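Side-chain contact in metallo-carboxypeptidase (Pseudomonas aeruginosa, PDB 4A39), which is a zinc-dependent metallocarboxypeptidase of the M14 family, a bacterial cytosolic carboxypeptidase that probably removes C-terminal residues from peptides or proteins: residues A[210-215]-A[382-387]. Residues are numbered along the deposited sequence; the frame is centred on the assembly and turned at random.
Sequences EKADLY and VLVDEL
Lys-211 reaches from the junction of helix 203-211 and strand 212-217 to Val-384 and Asp-385, close to the C-terminus of the chain. Its side chain is fully extended beyond CG and does two jobs: the methylene part lies across Val-384 at about a right angle, and the ammonium group meets Asp-385. Both methyls of Val-384 take part, CG2 against Lys-211 CB at 3.9 Å and CG1 against Lys-211 CD at 4.0 Å. With CG1 between the backbone N and the carbonyl carbon (chi1 76°) and CG2 anti to the N, the valine turns one methyl to the root of the lysine and the other to the middle of its chain. Ala-212 adds a looser apolar touch, its CB 4.4 Å from Val-384 CG2. Val-384 is buried, and packs also on Leu-208 and on Leu-171 of strand 171-177, the neighbour of strand 212-217 in the central sheet. Farther out, Lys-211 NZ donates a short hydrogen bond to Asp-385 OD1, 2.6 Å, as part of a salt bridge. It comes in on the syn side of OD1, facing the other oxygen, and OD2 is 3.3 Å from NZ. Away from the active site, the contact thus ties the C-terminal segment to the sheet in two layers: a buried apolar base, and above it an ion pair at the more exposed margin, where solvent probably weakens the attraction between the charges.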
# COMPACT_ATOMS: atom_id res chain seq x y z
N GLU A 210 25.40 -5.58 6.57
CA GLU A 210 26.75 -6.09 6.39
C GLU A 210 26.66 -7.28 5.44
O GLU A 210 27.64 -7.66 4.79
CB GLU A 210 27.35 -6.56 7.72
CG GLU A 210 27.80 -5.45 8.66
CD GLU A 210 28.46 -5.98 9.92
OE1 GLU A 210 27.80 -6.75 10.66
OE2 GLU A 210 29.62 -5.62 10.19
N LYS A 211 25.46 -7.85 5.34
CA LYS A 211 25.23 -9.01 4.49
C LYS A 211 24.24 -8.80 3.36
O LYS A 211 24.15 -9.62 2.45
CB LYS A 211 24.77 -10.19 5.36
CG LYS A 211 25.74 -10.51 6.48
CD LYS A 211 25.19 -11.54 7.44
CE LYS A 211 26.21 -11.83 8.54
NZ LYS A 211 25.74 -12.89 9.47
N ALA A 212 23.49 -7.70 3.40
CA ALA A 212 22.51 -7.46 2.35
C ALA A 212 22.33 -6.00 1.95
O ALA A 212 22.62 -5.09 2.71
CB ALA A 212 21.17 -8.04 2.77
N ASP A 213 21.85 -5.82 0.72
CA ASP A 213 21.55 -4.50 0.18
C ASP A 213 20.04 -4.47 -0.00
O ASP A 213 19.43 -5.51 -0.25
CB ASP A 213 22.19 -4.28 -1.20
CG ASP A 213 23.70 -4.20 -1.15
OD1 ASP A 213 24.26 -3.96 -0.07
OD2 ASP A 213 24.32 -4.38 -2.22
N LEU A 214 19.44 -3.30 0.13
CA LEU A 214 18.00 -3.19 -0.06
C LEU A 214 17.69 -2.52 -1.39
O LEU A 214 18.31 -1.51 -1.74
CB LEU A 214 17.37 -2.38 1.08
CG LEU A 214 17.72 -2.81 2.50
CD1 LEU A 214 17.00 -1.90 3.48
CD2 LEU A 214 17.34 -4.27 2.73
N TYR A 215 16.76 -3.11 -2.13
CA TYR A 215 16.31 -2.58 -3.42
C TYR A 215 14.86 -2.18 -3.15
O TYR A 215 13.99 -3.03 -2.95
CB TYR A 215 16.39 -3.67 -4.49
CG TYR A 215 17.82 -4.00 -4.90
CD1 TYR A 215 18.66 -4.70 -4.05
CD2 TYR A 215 18.32 -3.59 -6.14
CE1 TYR A 215 19.98 -4.99 -4.41
CE2 TYR A 215 19.63 -3.88 -6.52
CZ TYR A 215 20.45 -4.58 -5.65
OH TYR A 215 21.75 -4.89 -6.02
N VAL A 382 16.97 -10.65 11.50
CA VAL A 382 17.06 -11.95 12.18
C VAL A 382 17.20 -13.11 11.20
O VAL A 382 17.91 -14.08 11.47
CB VAL A 382 15.82 -12.21 13.06
CG1 VAL A 382 15.89 -13.60 13.67
CG2 VAL A 382 15.71 -11.15 14.14
N LEU A 383 16.51 -13.01 10.07
CA LEU A 383 16.51 -14.07 9.06
C LEU A 383 17.60 -13.99 7.99
O LEU A 383 17.73 -14.90 7.18
CB LEU A 383 15.16 -14.10 8.34
CG LEU A 383 13.87 -14.05 9.15
CD1 LEU A 383 12.69 -14.07 8.19
CD2 LEU A 383 13.80 -15.22 10.11
N VAL A 384 18.37 -12.90 7.98
CA VAL A 384 19.38 -12.72 6.94
C VAL A 384 20.27 -13.93 6.63
O VAL A 384 20.50 -14.23 5.46
CB VAL A 384 20.28 -11.49 7.25
CG1 VAL A 384 21.28 -11.81 8.34
CG2 VAL A 384 20.98 -11.04 5.98
N ASP A 385 20.76 -14.62 7.65
CA ASP A 385 21.63 -15.78 7.42
C ASP A 385 20.90 -17.02 6.89
O ASP A 385 21.54 -18.00 6.50
CB ASP A 385 22.36 -16.16 8.71
CG ASP A 385 23.26 -15.05 9.22
OD1 ASP A 385 24.01 -14.48 8.41
OD2 ASP A 385 23.22 -14.76 10.44
N GLU A 386 19.57 -16.97 6.88
CA GLU A 386 18.77 -18.10 6.43
C GLU A 386 18.17 -17.93 5.03
O GLU A 386 17.66 -18.88 4.45
CB GLU A 386 17.62 -18.36 7.41
CG GLU A 386 18.07 -18.65 8.84
CD GLU A 386 16.91 -18.67 9.81
OE1 GLU A 386 15.94 -19.41 9.58
OE2 GLU A 386 16.98 -17.94 10.83
N LEU A 387 18.22 -16.71 4.50
CA LEU A 387 17.65 -16.44 3.18
C LEU A 387 18.29 -17.23 2.04
O LEU A 387 17.62 -17.55 1.05
CB LEU A 387 17.70 -14.94 2.89
CG LEU A 387 16.82 -14.12 3.84
CD1 LEU A 387 17.03 -12.64 3.58
CD2 LEU A 387 15.36 -14.51 3.66